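Probable zinc protease PqqL (Escherichia coli, PDB 6OFS) is a periplasmic metalloprotease of the M16 family that binds one zinc ion per subunit and probably hydrolyses peptide bonds. Local coordinates at residues L473-D478 and I597-T602; S567-S572 and S582-T587; P592-I597 and A692-Y697. All blocks are in the same frame, centred on the assembly; numbering follows the deposited sequence.

Interaction 1: residues L473-D478 and I597-T602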
# COMPACT_ATOMS: atom_id res chain seq x y z
N LEU A 473 6.62 -18.86 -3.79
CA LEU A 473 7.23 -17.57 -3.50
C LEU A 473 8.75 -17.61 -3.65
O LEU A 473 9.41 -18.52 -3.12
CB LEU A 473 6.87 -17.08 -2.08
CG LEU A 473 5.39 -16.99 -1.65
CD1 LEU A 473 5.31 -16.66 -0.19
CD2 LEU A 473 4.61 -15.94 -2.46
N SER A 474 9.30 -16.62 -4.37
CA SER A 474 10.74 -16.48 -4.59
C SER A 474 11.15 -15.01 -4.65
O SER A 474 10.36 -14.15 -5.04
CB SER A 474 11.18 -17.22 -5.86
OG SER A 474 10.77 -16.55 -7.05
N LEU A 475 12.39 -14.74 -4.24
CA LEU A 475 12.98 -13.42 -4.29
C LEU A 475 14.20 -13.49 -5.19
O LEU A 475 15.22 -12.84 -4.94
CB LEU A 475 13.34 -12.91 -2.89
CG LEU A 475 12.20 -12.41 -2.03
CD1 LEU A 475 12.69 -12.05 -0.64
CD2 LEU A 475 11.53 -11.21 -2.66
N THR A 476 14.08 -14.31 -6.26
CA THR A 476 15.13 -14.54 -7.25
C THR A 476 15.48 -13.22 -7.96
O THR A 476 14.60 -12.44 -8.33
CB THR A 476 14.76 -15.73 -8.18
OG1 THR A 476 15.94 -16.22 -8.83
CG2 THR A 476 13.65 -15.40 -9.20
N VAL A 477 16.78 -12.96 -8.06
CA VAL A 477 17.36 -11.76 -8.64
C VAL A 477 18.17 -12.18 -9.86
O VAL A 477 19.01 -13.08 -9.74
CB VAL A 477 18.26 -11.01 -7.61
CG1 VAL A 477 18.92 -9.77 -8.21
CG2 VAL A 477 17.49 -10.66 -6.34
N ASP A 478 17.95 -11.51 -11.00
CA ASP A 478 18.72 -11.78 -12.22
C ASP A 478 20.16 -11.30 -11.99
O ASP A 478 20.38 -10.20 -11.47
CB ASP A 478 18.08 -11.10 -13.45
CG ASP A 478 16.87 -11.83 -14.02
OD1 ASP A 478 15.86 -11.16 -14.31
OD2 ASP A 478 16.95 -13.08 -14.19
N ILE A 597 18.78 -9.75 1.57
CA ILE A 597 19.69 -8.60 1.72
C ILE A 597 19.57 -7.68 0.48
O ILE A 597 19.38 -6.47 0.62
CB ILE A 597 21.16 -9.08 1.96
CG1 ILE A 597 21.46 -9.29 3.46
CG2 ILE A 597 22.20 -8.18 1.30
CD1 ILE A 597 21.59 -8.02 4.33
N ASN A 598 19.65 -8.30 -0.72
CA ASN A 598 19.57 -7.64 -2.01
C ASN A 598 18.24 -6.94 -2.19
O ASN A 598 18.22 -5.78 -2.56
CB ASN A 598 19.78 -8.66 -3.14
CG ASN A 598 19.69 -8.07 -4.53
OD1 ASN A 598 18.61 -7.73 -5.03
ND2 ASN A 598 20.81 -7.94 -5.19
N GLN A 599 17.14 -7.66 -1.97
CA GLN A 599 15.80 -7.13 -2.18
C GLN A 599 15.44 -6.06 -1.17
O GLN A 599 14.67 -5.16 -1.52
CB GLN A 599 14.75 -8.25 -2.26
CG GLN A 599 14.85 -9.14 -3.51
CD GLN A 599 14.24 -8.58 -4.77
OE1 GLN A 599 13.50 -7.59 -4.78
NE2 GLN A 599 14.51 -9.23 -5.89
N ARG A 600 16.01 -6.10 0.05
CA ARG A 600 15.75 -5.07 1.04
C ARG A 600 16.42 -3.75 0.65
O ARG A 600 15.92 -2.68 0.99
CB ARG A 600 16.14 -5.54 2.45
CG ARG A 600 16.08 -4.49 3.58
CD ARG A 600 14.67 -4.04 3.96
NE ARG A 600 14.70 -2.94 4.93
CZ ARG A 600 15.00 -1.68 4.65
NH1 ARG A 600 15.33 -1.33 3.41
NH2 ARG A 600 14.99 -0.75 5.59
N ILE A 601 17.53 -3.84 -0.10
CA ILE A 601 18.33 -2.73 -0.58
C ILE A 601 17.78 -2.16 -1.90
O ILE A 601 17.57 -0.95 -2.00
CB ILE A 601 19.84 -3.16 -0.64
CG1 ILE A 601 20.41 -3.39 0.79
CG2 ILE A 601 20.73 -2.14 -1.43
CD1 ILE A 601 21.87 -4.01 0.87
N THR A 602 17.52 -3.02 -2.89
CA THR A 602 17.08 -2.64 -4.24
C THR A 602 15.56 -2.51 -4.44
O THR A 602 15.14 -1.78 -5.33
CB THR A 602 17.65 -3.63 -5.26
OG1 THR A 602 17.06 -4.91 -5.03
CG2 THR A 602 19.17 -3.74 -5.19
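Leu475 and Gln599 mark the closest approach of the two backbones, their CA atoms 7.2 Å apart, where the irregular run 473-478 passes over the C-terminal half of helix 591-602. No hydrogen bond joins the two segments; the contact is made by van der Waals touching between the branched apolar chains of Leu475 and Val477 and the amide-bearing chains of Asn598 and Gln599. Val477 and Gln599 carry most of it. The two methyls of Val477 divide the work: CG2 sits between two amides, 3.3 Å from Gln599 NE2 and 3.4 Å from Asn598 OD1, whereas CG1 leans on the Asn598 amide alone, with OD1 3.8 Å away. CG1 anti to the backbone N (chi1 178°) puts CG2 beside that N, where it meets both amides. Val477 and Asn598 meet from opposite directions, while Val477 and Gln599 slide past one another. Gln599 is bent at chi2 (-80°), which folds the amide back alongside the loop; its aliphatic CG stays behind to meet Leu475 CD2 at 4.0 Å. A glutamine suits this place because its methylenes can line an apolar neighbour while its amide ends near the loop backbone. Asn598, buried, uses its ND2 in a hydrogen bond to the carbonyl oxygen of Tyr697, at the end of the neighbouring helix, which holds the amide against which Val477 rests. Leu475, also buried, meets Trp562 of helix 556-565 and Gln595 and Leu596 of helix 591-602, so a branched apolar chain suits the place where loop and helices come together. This is a connecting segment packed on an alpha+beta domain, as in M16 peptidases: the loop leads from helix 448-459 to the first strand of the seven-stranded sheet, and the helix it crosses turns Ile597 and Ile601 to strand 579-586.

Interaction 2: residues S567-S572 and S582-T587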
# COMPACT_ATOMS: atom_id res chain seq x y z
N SER A 567 13.62 -20.44 6.05
CA SER A 567 14.31 -20.39 7.35
C SER A 567 15.27 -19.17 7.48
O SER A 567 16.48 -19.32 7.70
CB SER A 567 15.02 -21.71 7.65
OG SER A 567 14.27 -22.87 7.30
N VAL A 568 14.71 -17.96 7.30
CA VAL A 568 15.46 -16.71 7.36
C VAL A 568 14.82 -15.67 8.32
O VAL A 568 13.61 -15.70 8.54
CB VAL A 568 15.75 -16.09 5.96
CG1 VAL A 568 16.67 -16.98 5.12
CG2 VAL A 568 14.47 -15.82 5.20
N THR A 569 15.66 -14.79 8.90
CA THR A 569 15.26 -13.68 9.78
C THR A 569 16.00 -12.41 9.36
O THR A 569 17.13 -12.48 8.86
CB THR A 569 15.42 -13.96 11.29
OG1 THR A 569 16.80 -13.85 11.68
CG2 THR A 569 14.81 -15.29 11.75
N MET A 570 15.37 -11.25 9.57
CA MET A 570 15.91 -9.94 9.22
C MET A 570 15.61 -8.91 10.30
O MET A 570 14.53 -8.91 10.89
CB MET A 570 15.35 -9.51 7.86
CG MET A 570 15.15 -7.99 7.70
SD MET A 570 14.53 -7.50 6.09
CE MET A 570 15.95 -7.82 5.14
N SER A 571 16.57 -8.01 10.52
CA SER A 571 16.48 -6.89 11.45
C SER A 571 17.38 -5.78 10.92
O SER A 571 18.30 -6.06 10.14
CB SER A 571 16.90 -7.30 12.86
OG SER A 571 18.28 -7.61 12.96
N SER A 572 17.12 -4.54 11.33
CA SER A 572 17.93 -3.39 10.94
C SER A 572 18.01 -2.39 12.08
O SER A 572 17.17 -2.42 12.97
CB SER A 572 17.41 -2.75 9.65
OG SER A 572 16.09 -2.25 9.77
N SER A 582 20.84 -6.71 9.26
CA SER A 582 21.16 -8.08 9.66
C SER A 582 20.20 -9.10 9.10
O SER A 582 18.99 -8.99 9.30
CB SER A 582 21.24 -8.20 11.18
OG SER A 582 22.50 -7.78 11.66
N VAL A 583 20.75 -10.12 8.43
CA VAL A 583 20.00 -11.22 7.85
C VAL A 583 20.66 -12.56 8.25
O VAL A 583 21.87 -12.72 8.08
CB VAL A 583 19.83 -11.03 6.32
CG1 VAL A 583 19.51 -12.34 5.60
CG2 VAL A 583 18.76 -9.98 6.02
N SER A 584 19.85 -13.49 8.81
CA SER A 584 20.27 -14.83 9.24
C SER A 584 19.68 -15.89 8.31
O SER A 584 18.60 -15.68 7.76
CB SER A 584 19.84 -15.10 10.68
OG SER A 584 18.56 -15.72 10.77
N ALA A 585 20.38 -17.02 8.15
CA ALA A 585 19.94 -18.13 7.28
C ALA A 585 20.63 -19.45 7.67
O ALA A 585 21.30 -19.52 8.71
CB ALA A 585 20.23 -17.79 5.82
N ARG A 586 20.44 -20.49 6.85
CA ARG A 586 21.05 -21.80 7.04
C ARG A 586 22.18 -21.98 6.04
O ARG A 586 22.07 -21.50 4.92
CB ARG A 586 20.00 -22.92 6.87
CG ARG A 586 18.80 -22.82 7.81
CD ARG A 586 19.08 -23.39 9.19
NE ARG A 586 17.97 -23.16 10.12
CZ ARG A 586 16.94 -23.98 10.29
NH1 ARG A 586 16.87 -25.11 9.59
NH2 ARG A 586 15.98 -23.68 11.14
N THR A 587 23.26 -22.68 6.44
CA THR A 587 24.42 -22.93 5.56
C THR A 587 24.06 -23.92 4.42
O THR A 587 24.73 -23.93 3.38
CB THR A 587 25.66 -23.33 6.37
OG1 THR A 587 25.37 -24.46 7.18
CG2 THR A 587 26.19 -22.19 7.25
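Thr569 with Ser584 and Ser571 with Ser582 form the two hydrogen-bonded pairs of an antiparallel hairpin, flanking the non-hydrogen-bonded pair Met570 and Val583. Three of the four backbone bonds, Ser582 N to Ser571 O, Ser571 N to Ser582 O and Ser584 N to Thr569 O, measure 2.8 to 2.9 Å; the fourth is longer, Thr569 N approaching Ser584 O from above the carbonyl plane at 3.3 Å. Thr569, Ser571, Ser582 and Ser584 share one face, where Thr569 OG1 and Ser584 OG lie 2.7 Å apart in a hydroxyl-hydroxyl hydrogen bond across the strands.

Met570 and Val583 occupy the opposite face. The side chain of Met570 starts with CB, 3.9 Å from Val583 CG2. CG and SD then run on extended (chi2 179°), and the turn at chi3 (-71°) brings the terminal CE back to the same methyl, Val583 CG2, at 3.7 Å. CE also packs on Leu596 and Arg600 of helix 591-602, a reach that suits a long, flexible methionine. Near the hairpin's open end, Val568 CG1 touches Ala585 CB, and Ser567 CB lies over the centre of one face of the Arg586 guanidinium, 3.9 Å from its plane. Ser567, with positive phi, closes the preceding helix in a Schellman motif. The chemistry implies a two-sided edge hairpin: small hydroxyl residues cover one face, while Met570 and Val583 give the other an apolar surface for the helix.

Interaction 3: residues P592-I597 and A692-Y697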
# COMPACT_ATOMS: atom_id res chain seq x y z
N PRO A 592 18.56 -17.81 -0.05
CA PRO A 592 17.53 -16.89 0.47
C PRO A 592 18.03 -15.72 1.33
O PRO A 592 17.47 -14.62 1.24
CB PRO A 592 16.60 -17.82 1.25
CG PRO A 592 16.74 -19.12 0.55
CD PRO A 592 18.21 -19.20 0.30
N GLY A 593 19.08 -15.96 2.12
CA GLY A 593 19.72 -14.94 2.95
C GLY A 593 20.25 -13.80 2.10
O GLY A 593 19.98 -12.62 2.38
N PHE A 594 20.95 -14.14 1.00
CA PHE A 594 21.50 -13.19 0.04
C PHE A 594 20.39 -12.46 -0.75
O PHE A 594 20.50 -11.25 -1.00
CB PHE A 594 22.47 -13.88 -0.92
CG PHE A 594 23.78 -14.28 -0.31
CD1 PHE A 594 23.96 -15.54 0.26
CD2 PHE A 594 24.87 -13.40 -0.33
CE1 PHE A 594 25.19 -15.90 0.82
CE2 PHE A 594 26.10 -13.78 0.22
CZ PHE A 594 26.25 -15.02 0.79
N GLN A 595 19.32 -13.21 -1.13
CA GLN A 595 18.16 -12.66 -1.86
C GLN A 595 17.47 -11.58 -1.04
O GLN A 595 17.06 -10.57 -1.60
CB GLN A 595 17.12 -13.74 -2.20
CG GLN A 595 17.59 -14.79 -3.19
CD GLN A 595 16.62 -15.91 -3.40
OE1 GLN A 595 15.86 -16.30 -2.52
NE2 GLN A 595 16.64 -16.47 -4.60
N LEU A 596 17.32 -11.81 0.27
CA LEU A 596 16.63 -10.87 1.15
C LEU A 596 17.45 -9.62 1.40
O LEU A 596 16.87 -8.55 1.36
CB LEU A 596 16.16 -11.54 2.45
CG LEU A 596 15.26 -10.71 3.39
CD1 LEU A 596 14.07 -10.10 2.68
CD2 LEU A 596 14.83 -11.51 4.58
N ILE A 597 18.78 -9.75 1.57
CA ILE A 597 19.69 -8.60 1.72
C ILE A 597 19.57 -7.68 0.48
O ILE A 597 19.38 -6.47 0.62
CB ILE A 597 21.16 -9.08 1.96
CG1 ILE A 597 21.46 -9.29 3.46
CG2 ILE A 597 22.20 -8.18 1.30
CD1 ILE A 597 21.59 -8.02 4.33
N ALA A 692 29.93 -17.10 -5.66
CA ALA A 692 28.91 -17.09 -6.71
C ALA A 692 27.69 -16.27 -6.25
O ALA A 692 27.13 -15.52 -7.05
CB ALA A 692 28.49 -18.52 -7.03
N LEU A 693 27.32 -16.37 -4.96
CA LEU A 693 26.21 -15.67 -4.32
C LEU A 693 26.55 -14.19 -4.04
O LEU A 693 25.67 -13.33 -4.13
CB LEU A 693 25.81 -16.38 -3.01
CG LEU A 693 25.10 -17.75 -3.14
CD1 LEU A 693 25.11 -18.51 -1.83
CD2 LEU A 693 23.67 -17.58 -3.64
N ILE A 694 27.82 -13.91 -3.71
CA ILE A 694 28.34 -12.57 -3.43
C ILE A 694 28.30 -11.74 -4.72
O ILE A 694 27.87 -10.60 -4.68
CB ILE A 694 29.78 -12.65 -2.82
CG1 ILE A 694 29.75 -13.06 -1.34
CG2 ILE A 694 30.58 -11.33 -3.02
CD1 ILE A 694 31.03 -13.56 -0.83
N THR A 695 28.73 -12.32 -5.85
CA THR A 695 28.72 -11.58 -7.12
C THR A 695 27.28 -11.43 -7.62
O THR A 695 26.88 -10.33 -7.96
CB THR A 695 29.70 -12.16 -8.17
OG1 THR A 695 29.28 -13.46 -8.58
CG2 THR A 695 31.14 -12.19 -7.67
N ARG A 696 26.50 -12.52 -7.59
CA ARG A 696 25.10 -12.50 -8.03
C ARG A 696 24.19 -11.58 -7.17
O ARG A 696 23.32 -10.94 -7.75
CB ARG A 696 24.54 -13.95 -8.11
CG ARG A 696 23.15 -14.08 -8.71
CD ARG A 696 22.80 -15.52 -9.02
NE ARG A 696 21.35 -15.74 -9.00
CZ ARG A 696 20.57 -15.72 -10.08
NH1 ARG A 696 21.09 -15.47 -11.28
NH2 ARG A 696 19.27 -15.92 -9.97
N TYR A 697 24.40 -11.51 -5.84
CA TYR A 697 23.51 -10.72 -4.98
C TYR A 697 24.10 -9.42 -4.37
O TYR A 697 23.34 -8.47 -4.13
CB TYR A 697 22.91 -11.60 -3.86
CG TYR A 697 21.98 -12.67 -4.39
CD1 TYR A 697 20.66 -12.38 -4.72
CD2 TYR A 697 22.43 -13.97 -4.61
CE1 TYR A 697 19.81 -13.35 -5.26
CE2 TYR A 697 21.59 -14.95 -5.13
CZ TYR A 697 20.28 -14.64 -5.45
OH TYR A 697 19.43 -15.59 -5.96
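Phe594 and Tyr697 stand at the closest backbone point, CA to CA 5.9 Å, between two helical segments that run nearly parallel, their axes 9.9 Å apart and crossing at -22°. Leu693 CB sits squarely over the Phe594 ring, 3.8 Å from its centroid, in a CH-pi contact, and Leu693 CD1 continues to Phe594 CE1. Phe594 CB touches Tyr697 CD2 at 3.7 Å. Gln595 lies beside Tyr697, pointing the same way, with amide and ring planes 75° apart: its CG rests 3.4 Å from Tyr697 CE1, and its extended chain (chi2 174°) carries NE2 to the hydroxyl, a hydrogen bond of 3.2 Å to Tyr697 OH. Glu591 also hydrogen-bonds that hydroxyl, so a tyrosine suits a buried seam that needs both a ring and a polar end. With a phenylalanine here the ring would stay, but Gln595 NE2 and the Glu591 carboxylate would probably lose their shared mate. Both helices, 591-602 and 687-697, lie on one face of the seven-stranded sheet: Phe594 reaches Leu518 and Ile520 of strand 517-524, and both Phe594 and Ile694 pack on Ile681 of strand 677-682.

How the interactions relate
Helix 591-602 is the common element: interactions 1 and 3 both use it, sharing Ile597, and interaction 2 lies against it. Thus the helix has the hairpin on one side, helix 687-697 beside it, and the loop 473-478 across its C-terminal half. Interaction 3 is wholly buried and mainly aromatic and aliphatic; interaction 1 is also buried but joins methyls to amides, its loop partly reaching the surface. Interaction 2, at the sheet edge, is partly buried and relies on backbone hydrogen bonds; its hydroxyl-bearing face is the more exposed, and its apolar face is turned to the helix. All three lie away from the zinc site.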